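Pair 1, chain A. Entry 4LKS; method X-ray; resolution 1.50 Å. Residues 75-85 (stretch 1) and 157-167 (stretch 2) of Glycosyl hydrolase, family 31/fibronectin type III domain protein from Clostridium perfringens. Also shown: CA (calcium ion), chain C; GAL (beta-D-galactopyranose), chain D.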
# COMPACT_ATOMS: atom_id res chain seq x y z
N ASP A 75 6.08 -13.48 10.14
CA ASP A 75 6.71 -13.97 8.93
C ASP A 75 5.77 -13.64 7.78
O ASP A 75 4.75 -14.31 7.60
CB ASP A 75 6.93 -15.48 9.00
CG ASP A 75 7.92 -15.89 10.08
OD1 ASP A 75 8.68 -15.03 10.58
OD2 ASP A 75 7.96 -17.10 10.41
N LEU A 76 6.08 -12.57 7.05
CA LEU A 76 5.20 -12.07 5.99
C LEU A 76 5.61 -12.58 4.62
O LEU A 76 6.80 -12.66 4.33
CB LEU A 76 5.26 -10.54 5.93
CG LEU A 76 4.76 -9.73 7.12
CD1 LEU A 76 4.96 -8.25 6.88
CD2 LEU A 76 3.28 -10.01 7.38
N ASN A 77 4.64 -12.90 3.76
CA ASN A 77 5.02 -13.23 2.38
C ASN A 77 4.08 -12.74 1.29
O ASN A 77 4.23 -13.10 0.12
CB ASN A 77 5.32 -14.72 2.21
CG ASN A 77 4.15 -15.60 2.55
OD1 ASN A 77 3.01 -15.16 2.54
ND2 ASN A 77 4.43 -16.86 2.85
N GLN A 78 3.12 -11.89 1.66
CA GLN A 78 2.27 -11.27 0.67
C GLN A 78 1.61 -10.04 1.26
O GLN A 78 1.31 -10.01 2.46
CB GLN A 78 1.20 -12.26 0.18
CG GLN A 78 0.32 -11.74 -0.95
CD GLN A 78 -0.67 -12.77 -1.42
OE1 GLN A 78 -0.33 -13.95 -1.57
NE2 GLN A 78 -1.91 -12.34 -1.68
N ILE A 79 1.39 -9.02 0.43
CA ILE A 79 0.41 -7.99 0.77
C ILE A 79 -0.50 -7.82 -0.43
O ILE A 79 -0.09 -8.12 -1.54
CB ILE A 79 1.03 -6.62 1.15
CG1 ILE A 79 1.78 -6.00 -0.03
CG2 ILE A 79 1.92 -6.77 2.38
CD1 ILE A 79 2.19 -4.55 0.21
N ASP A 80 -1.74 -7.39 -0.20
CA ASP A 80 -2.62 -6.96 -1.28
C ASP A 80 -2.77 -5.45 -1.25
O ASP A 80 -2.95 -4.86 -0.17
CB ASP A 80 -4.03 -7.55 -1.18
CG ASP A 80 -4.08 -9.05 -1.31
OD1 ASP A 80 -3.12 -9.69 -1.79
OD2 ASP A 80 -5.12 -9.61 -0.90
N TYR A 81 -2.71 -4.83 -2.41
CA TYR A 81 -2.98 -3.41 -2.54
C TYR A 81 -4.39 -3.23 -3.12
O TYR A 81 -4.68 -3.75 -4.19
CB TYR A 81 -1.93 -2.76 -3.46
CG TYR A 81 -2.26 -1.35 -3.89
CD1 TYR A 81 -2.02 -0.26 -3.04
CD2 TYR A 81 -2.85 -1.09 -5.12
CE1 TYR A 81 -2.32 1.04 -3.43
CE2 TYR A 81 -3.15 0.21 -5.53
CZ TYR A 81 -2.89 1.26 -4.67
OH TYR A 81 -3.20 2.54 -5.07
N LEU A 82 -5.25 -2.51 -2.41
CA LEU A 82 -6.59 -2.21 -2.92
C LEU A 82 -6.64 -0.75 -3.34
O LEU A 82 -6.49 0.15 -2.51
CB LEU A 82 -7.67 -2.49 -1.85
CG LEU A 82 -9.11 -2.20 -2.30
CD1 LEU A 82 -9.53 -3.17 -3.39
CD2 LEU A 82 -10.07 -2.25 -1.11
N PRO A 83 -6.80 -0.51 -4.64
CA PRO A 83 -6.88 0.89 -5.07
C PRO A 83 -8.20 1.53 -4.67
O PRO A 83 -9.20 0.84 -4.38
CB PRO A 83 -6.78 0.82 -6.60
CG PRO A 83 -7.17 -0.57 -6.95
CD PRO A 83 -6.83 -1.45 -5.77
N ARG A 84 -8.17 2.85 -4.63
CA ARG A 84 -9.35 3.69 -4.45
C ARG A 84 -10.49 3.22 -5.35
O ARG A 84 -10.28 2.95 -6.54
CB ARG A 84 -8.95 5.12 -4.80
CG ARG A 84 -10.00 6.16 -4.57
CD ARG A 84 -9.42 7.51 -4.90
NE ARG A 84 -10.29 8.59 -4.46
CZ ARG A 84 -9.92 9.87 -4.45
NH1 ARG A 84 -8.71 10.22 -4.86
NH2 ARG A 84 -10.78 10.79 -4.02
N GLN A 85 -11.68 3.10 -4.77
CA GLN A 85 -12.80 2.48 -5.48
C GLN A 85 -13.63 3.44 -6.32
O GLN A 85 -14.24 3.03 -7.31
CB GLN A 85 -13.72 1.76 -4.49
CG GLN A 85 -13.06 0.57 -3.81
CD GLN A 85 -12.75 -0.55 -4.78
OE1 GLN A 85 -13.65 -1.21 -5.30
NE2 GLN A 85 -11.46 -0.78 -5.03
N ALA A 157 -0.30 9.58 -4.43
CA ALA A 157 -0.67 8.17 -4.28
C ALA A 157 -1.87 8.06 -3.36
O ALA A 157 -2.07 8.89 -2.47
CB ALA A 157 0.48 7.39 -3.70
N SER A 158 -2.65 7.00 -3.56
CA SER A 158 -3.72 6.68 -2.62
C SER A 158 -3.78 5.18 -2.42
O SER A 158 -3.20 4.42 -3.20
CB SER A 158 -5.07 7.22 -3.11
OG SER A 158 -5.42 6.69 -4.37
N ALA A 159 -4.45 4.76 -1.37
CA ALA A 159 -4.64 3.34 -1.10
C ALA A 159 -5.88 3.22 -0.26
O ALA A 159 -5.99 3.90 0.76
CB ALA A 159 -3.45 2.78 -0.35
N ALA A 160 -6.80 2.34 -0.67
CA ALA A 160 -7.97 2.05 0.16
C ALA A 160 -7.64 1.02 1.24
O ALA A 160 -8.10 1.14 2.37
CB ALA A 160 -9.11 1.56 -0.71
N GLU A 161 -6.87 -0.01 0.88
CA GLU A 161 -6.40 -0.99 1.85
C GLU A 161 -5.06 -1.56 1.47
O GLU A 161 -4.73 -1.70 0.28
CB GLU A 161 -7.36 -2.18 1.95
CG GLU A 161 -8.71 -1.92 2.57
CD GLU A 161 -9.41 -3.23 2.91
OE1 GLU A 161 -10.36 -3.62 2.19
OE2 GLU A 161 -8.98 -3.89 3.88
N LEU A 162 -4.31 -1.91 2.51
CA LEU A 162 -3.18 -2.83 2.40
C LEU A 162 -3.53 -4.02 3.29
O LEU A 162 -3.80 -3.85 4.50
CB LEU A 162 -1.90 -2.16 2.88
CG LEU A 162 -1.46 -0.93 2.10
CD1 LEU A 162 -0.33 -0.23 2.83
CD2 LEU A 162 -1.02 -1.29 0.68
N VAL A 163 -3.54 -5.21 2.71
CA VAL A 163 -3.89 -6.44 3.42
C VAL A 163 -2.60 -7.24 3.59
O VAL A 163 -1.84 -7.38 2.64
CB VAL A 163 -4.92 -7.27 2.62
CG1 VAL A 163 -5.31 -8.54 3.39
CG2 VAL A 163 -6.17 -6.41 2.28
N PHE A 164 -2.36 -7.76 4.79
CA PHE A 164 -1.12 -8.45 5.09
C PHE A 164 -1.34 -9.93 5.30
O PHE A 164 -2.36 -10.34 5.88
CB PHE A 164 -0.50 -7.86 6.37
CG PHE A 164 0.13 -6.51 6.18
CD1 PHE A 164 -0.64 -5.40 5.88
CD2 PHE A 164 1.50 -6.36 6.30
CE1 PHE A 164 -0.04 -4.15 5.69
CE2 PHE A 164 2.10 -5.11 6.11
CZ PHE A 164 1.33 -4.02 5.81
N TYR A 165 -0.40 -10.73 4.82
CA TYR A 165 -0.42 -12.18 5.01
C TYR A 165 0.85 -12.68 5.66
O TYR A 165 1.97 -12.48 5.15
CB TYR A 165 -0.56 -12.91 3.67
CG TYR A 165 -1.81 -12.59 2.90
CD1 TYR A 165 -1.91 -11.41 2.17
CD2 TYR A 165 -2.88 -13.47 2.88
CE1 TYR A 165 -3.07 -11.11 1.44
CE2 TYR A 165 -4.03 -13.19 2.15
CZ TYR A 165 -4.11 -12.00 1.44
OH TYR A 165 -5.24 -11.71 0.71
N GLY A 166 0.69 -13.40 6.77
CA GLY A 166 1.82 -14.00 7.44
C GLY A 166 1.41 -14.72 8.70
O GLY A 166 0.22 -14.86 9.00
N LYS A 167 2.41 -15.18 9.44
CA LYS A 167 2.12 -15.87 10.70
C LYS A 167 3.12 -15.49 11.77
O LYS A 167 4.28 -15.26 11.46
CB LYS A 167 2.12 -17.39 10.50
CA CA C . -9.52 2.03 4.02
C1 GAL D . -9.74 15.28 -6.47
C2 GAL D . -9.88 14.11 -5.47
C3 GAL D . -8.81 14.19 -4.40
C4 GAL D . -7.43 14.21 -5.06
C5 GAL D . -7.36 15.38 -6.02
C6 GAL D . -6.07 15.44 -6.83
O1 GAL D . -10.65 15.14 -7.53
O2 GAL D . -11.15 14.10 -4.81
O3 GAL D . -8.87 13.05 -3.54
O4 GAL D . -7.23 13.01 -5.80
O5 GAL D . -8.42 15.30 -7.01
O6 GAL D . -6.03 16.60 -7.66
O HOH W 1 -5.65 4.14 -5.20

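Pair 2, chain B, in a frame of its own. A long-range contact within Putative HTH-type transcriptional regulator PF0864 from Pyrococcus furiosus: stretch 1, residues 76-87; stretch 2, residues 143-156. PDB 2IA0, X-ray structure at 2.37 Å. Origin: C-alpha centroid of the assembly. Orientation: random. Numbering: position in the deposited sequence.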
# COMPACT_ATOMS: atom_id res chain seq x y z
N HIS B 76 12.12 -9.11 -1.90
CA HIS B 76 11.53 -10.12 -1.03
C HIS B 76 10.81 -9.43 0.09
O HIS B 76 11.38 -8.63 0.82
CB HIS B 76 12.58 -11.11 -0.51
CG HIS B 76 13.12 -11.99 -1.60
ND1 HIS B 76 14.46 -12.09 -1.90
CD2 HIS B 76 12.47 -12.74 -2.53
CE1 HIS B 76 14.62 -12.89 -2.93
NE2 HIS B 76 13.43 -13.30 -3.34
N LEU B 77 9.52 -9.74 0.17
CA LEU B 77 8.62 -9.11 1.10
C LEU B 77 8.04 -10.19 2.03
O LEU B 77 7.95 -11.38 1.65
CB LEU B 77 7.55 -8.40 0.28
CG LEU B 77 6.93 -7.07 0.73
CD1 LEU B 77 7.92 -5.94 0.65
CD2 LEU B 77 5.73 -6.77 -0.13
N ALA B 78 7.73 -9.80 3.26
CA ALA B 78 7.10 -10.70 4.23
C ALA B 78 6.12 -9.92 5.08
O ALA B 78 6.34 -8.74 5.41
CB ALA B 78 8.13 -11.39 5.10
N LEU B 79 4.99 -10.55 5.38
CA LEU B 79 4.07 -10.00 6.35
C LEU B 79 4.33 -10.68 7.71
O LEU B 79 4.55 -11.88 7.78
CB LEU B 79 2.64 -10.24 5.86
CG LEU B 79 1.50 -10.10 6.86
CD1 LEU B 79 1.20 -8.60 7.07
CD2 LEU B 79 0.30 -10.85 6.32
N ILE B 80 4.35 -9.89 8.77
CA ILE B 80 4.67 -10.39 10.12
C ILE B 80 3.51 -10.11 11.05
O ILE B 80 3.00 -9.01 11.08
CB ILE B 80 5.92 -9.68 10.66
CG1 ILE B 80 7.06 -9.80 9.62
CG2 ILE B 80 6.34 -10.25 12.04
CD1 ILE B 80 8.34 -9.26 10.08
N VAL B 81 3.06 -11.13 11.78
CA VAL B 81 2.01 -10.93 12.77
C VAL B 81 2.48 -11.31 14.17
O VAL B 81 2.79 -12.46 14.44
CB VAL B 81 0.69 -11.65 12.41
CG1 VAL B 81 -0.45 -11.22 13.38
CG2 VAL B 81 0.31 -11.34 10.95
N LEU B 82 2.53 -10.31 15.04
CA LEU B 82 2.97 -10.44 16.41
C LEU B 82 1.77 -10.37 17.34
O LEU B 82 0.91 -9.52 17.17
CB LEU B 82 3.91 -9.27 16.77
CG LEU B 82 5.14 -9.03 15.91
CD1 LEU B 82 5.96 -7.92 16.52
CD2 LEU B 82 5.96 -10.30 15.80
N GLU B 83 1.72 -11.25 18.33
CA GLU B 83 0.68 -11.16 19.35
C GLU B 83 1.35 -11.02 20.71
O GLU B 83 2.17 -11.85 21.10
CB GLU B 83 -0.21 -12.42 19.32
CG GLU B 83 -1.32 -12.45 20.38
CD GLU B 83 -2.06 -13.78 20.41
OE1 GLU B 83 -1.52 -14.79 19.90
OE2 GLU B 83 -3.17 -13.84 20.97
N VAL B 84 0.99 -9.96 21.43
CA VAL B 84 1.54 -9.71 22.76
C VAL B 84 0.84 -10.57 23.81
O VAL B 84 -0.37 -10.76 23.74
CB VAL B 84 1.52 -8.20 23.10
CG1 VAL B 84 1.96 -7.96 24.51
CG2 VAL B 84 2.49 -7.46 22.15
N GLY B 85 1.63 -11.15 24.71
CA GLY B 85 1.13 -12.01 25.79
C GLY B 85 0.64 -11.14 26.94
O GLY B 85 -0.55 -11.16 27.29
N LYS B 86 1.57 -10.37 27.51
CA LYS B 86 1.24 -9.35 28.51
C LYS B 86 2.30 -8.26 28.53
O LYS B 86 3.39 -8.46 29.09
CB LYS B 86 1.09 -9.97 29.91
N PRO B 87 1.98 -7.10 27.93
CA PRO B 87 2.80 -5.88 27.94
C PRO B 87 4.30 -6.10 28.29
O PRO B 87 4.76 -5.77 29.40
CB PRO B 87 2.09 -5.00 28.99
N SER B 143 13.82 -11.13 19.34
CA SER B 143 14.34 -10.37 20.47
C SER B 143 13.27 -9.58 21.26
O SER B 143 13.56 -9.10 22.36
CB SER B 143 15.38 -9.39 19.96
OG SER B 143 14.78 -8.47 19.06
N ILE B 144 12.08 -9.39 20.70
CA ILE B 144 11.00 -8.71 21.42
C ILE B 144 10.44 -9.61 22.55
O ILE B 144 9.90 -10.69 22.26
CB ILE B 144 9.85 -8.25 20.48
CG1 ILE B 144 10.34 -7.25 19.43
CG2 ILE B 144 8.68 -7.64 21.28
CD1 ILE B 144 9.45 -7.24 18.18
N PRO B 145 10.57 -9.17 23.83
CA PRO B 145 10.05 -9.94 24.97
C PRO B 145 8.52 -9.92 25.08
O PRO B 145 7.87 -8.98 24.62
CB PRO B 145 10.67 -9.24 26.21
CG PRO B 145 11.72 -8.32 25.68
CD PRO B 145 11.24 -7.94 24.28
N ASN B 146 7.98 -10.97 25.69
CA ASN B 146 6.56 -11.05 26.02
C ASN B 146 5.63 -11.22 24.81
O ASN B 146 4.47 -10.78 24.83
CB ASN B 146 6.13 -9.88 26.92
CG ASN B 146 6.76 -9.96 28.31
OD1 ASN B 146 7.00 -11.04 28.84
ND2 ASN B 146 7.01 -8.81 28.90
N LEU B 147 6.14 -11.88 23.77
CA LEU B 147 5.31 -12.21 22.62
C LEU B 147 4.76 -13.62 22.76
O LEU B 147 5.50 -14.56 22.98
CB LEU B 147 6.09 -12.04 21.31
CG LEU B 147 6.49 -10.63 20.87
CD1 LEU B 147 7.02 -10.65 19.46
CD2 LEU B 147 5.37 -9.62 20.98
N LYS B 148 3.45 -13.75 22.66
CA LYS B 148 2.81 -15.06 22.68
C LYS B 148 3.04 -15.77 21.35
O LYS B 148 3.41 -16.94 21.34
CB LYS B 148 1.32 -14.90 22.98
CG LYS B 148 0.59 -16.18 23.31
CD LYS B 148 -0.58 -15.92 24.26
CE LYS B 148 -1.43 -14.71 23.81
NZ LYS B 148 -2.30 -14.20 24.93
N HIS B 149 2.88 -15.06 20.24
CA HIS B 149 2.98 -15.67 18.93
C HIS B 149 3.66 -14.77 17.91
O HIS B 149 3.54 -13.57 17.96
CB HIS B 149 1.58 -16.09 18.43
CG HIS B 149 1.05 -17.31 19.11
ND1 HIS B 149 -0.26 -17.41 19.56
CD2 HIS B 149 1.64 -18.49 19.42
CE1 HIS B 149 -0.44 -18.60 20.11
NE2 HIS B 149 0.69 -19.27 20.04
N ILE B 150 4.41 -15.40 17.00
CA ILE B 150 4.99 -14.74 15.84
C ILE B 150 4.63 -15.56 14.61
O ILE B 150 4.87 -16.77 14.58
CB ILE B 150 6.53 -14.65 15.91
CG1 ILE B 150 7.02 -13.91 17.16
CG2 ILE B 150 7.11 -14.03 14.58
CD1 ILE B 150 8.47 -14.29 17.53
N GLN B 151 4.06 -14.91 13.60
CA GLN B 151 3.83 -15.56 12.31
C GLN B 151 4.50 -14.77 11.19
O GLN B 151 4.46 -13.53 11.19
CB GLN B 151 2.35 -15.72 12.01
CG GLN B 151 1.58 -16.43 13.10
CD GLN B 151 0.16 -16.63 12.72
OE1 GLN B 151 -0.15 -17.52 11.94
NE2 GLN B 151 -0.72 -15.80 13.25
N ILE B 152 5.15 -15.51 10.28
CA ILE B 152 5.79 -14.89 9.12
C ILE B 152 5.23 -15.48 7.83
O ILE B 152 5.30 -16.70 7.61
CB ILE B 152 7.35 -14.93 9.18
CG1 ILE B 152 7.85 -14.11 10.37
CG2 ILE B 152 7.95 -14.35 7.89
CD1 ILE B 152 9.06 -14.68 10.98
N PHE B 153 4.65 -14.58 7.01
CA PHE B 153 4.07 -14.94 5.73
C PHE B 153 4.84 -14.23 4.64
O PHE B 153 4.62 -13.05 4.40
CB PHE B 153 2.59 -14.54 5.67
CG PHE B 153 1.79 -15.08 6.80
CD1 PHE B 153 1.43 -16.44 6.84
CD2 PHE B 153 1.41 -14.26 7.86
CE1 PHE B 153 0.70 -16.96 7.91
CE2 PHE B 153 0.68 -14.76 8.93
CZ PHE B 153 0.33 -16.13 8.96
N PRO B 154 5.77 -14.95 3.99
CA PRO B 154 6.48 -14.47 2.79
C PRO B 154 5.49 -14.18 1.65
O PRO B 154 4.56 -14.95 1.44
CB PRO B 154 7.33 -15.66 2.38
CG PRO B 154 7.35 -16.61 3.57
CD PRO B 154 6.16 -16.31 4.40
N ILE B 155 5.66 -13.07 0.95
CA ILE B 155 4.82 -12.77 -0.20
C ILE B 155 5.48 -13.41 -1.42
O ILE B 155 6.54 -12.99 -1.87
CB ILE B 155 4.60 -11.22 -0.43
CG1 ILE B 155 4.33 -10.48 0.89
CG2 ILE B 155 3.43 -10.97 -1.36
CD1 ILE B 155 3.15 -10.99 1.74
N THR B 156 4.85 -14.46 -1.93
CA THR B 156 5.41 -15.20 -3.05
C THR B 156 5.08 -14.48 -4.37
O THR B 156 5.96 -14.24 -5.21
CB THR B 156 4.87 -16.64 -3.02
OG1 THR B 156 5.45 -17.34 -1.90
CG2 THR B 156 5.21 -17.39 -4.29
O HOH W 2 0.63 -14.15 15.49

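The sharpest difference between the two pairs lies at the position shared by Asp A80 and Val B81, and at its diagonal neighbour across the sheet, Tyr A165 or Phe B153. In pair 1 this diagonal is polar: the hydroxyl OH of Tyr A165 donates a hydrogen bond to OD2 of Asp A80 at 2.6 Å, and the carboxylate reaches it at the edge of the ring. Gln A78 completes the cluster, its NE2 lying over one face of the same ring and donating to OD1 of Asp A80 at 2.9 Å, so the two carboxylate oxygens have separate donors. In pair 2 the same diagonal is apolar. CG2 of Val B81 meets the edge of the Phe B153 ring, 4.0 Å from CE2, and Leu B79, the counterpart of Gln A78, places CD2 3.9 Å from CD2 of Phe B153.

These side chains stand on closely similar backbones. Fourteen central residues superpose with an RMSD of 0.6 Å, and each pair consists of two antiparallel strands, their N-to-C directions at 164° in pair 1 and 153° in pair 2. At the common centre, N of Asp A80 donates to O of Val A163 (2.8 Å) and N of Val A163 to O of Asp A80 (3.0 Å); the matching ring in pair 2 runs from N of Val B81 to O of Gln B151 (2.8 Å) and from N of Gln B151 to O of Val B81 (2.9 Å).

The likeness extends to an irregularity at the far end of the ladder. O of Leu A82 accepts from N of Ala A160 at 2.9 Å and, weakly, from N of Glu A161 at 3.4 Å. O of Glu B83 likewise accepts from N of Lys B148 at 2.8 Å and weakly from N of His B149 at 3.4 Å, where a beta bulge shifts the register. The side chains at this site differ. Leu A82 rests CD2 3.9 Å from CB of Ala A160, whereas Glu B83 accepts a hydrogen bond at OE1 from ND1 of His B149, 2.9 Å away. Ala A160 also binds the calcium ion through its carbonyl, O to CA 2.4 Å.

On the face carrying Ile A79 and Ile B80, aromatic and aliphatic groups fill equivalent places. CG2 of Ile A79 sits over the face of the Phe A164 ring, 4.1 Å from its centroid; Ile B80 instead meets the aliphatic Ile B152, CG1 to CG1 at 4.4 Å. Next along, Tyr A81 and Leu B82 share a backbone position but not a reach. The Tyr A81 ring passes Ala A159, CE1 to CB 3.7 Å, and its OH donates to O of Ser A158 at 2.7 Å. Leu B82 makes a purely apolar cluster, with CD2 3.8 Å from CD1 of Leu B147 and 4.0 Å from CG1 of Ile B150; Leu B147, matching Ala A159, supplies bulk that the alanine lacks.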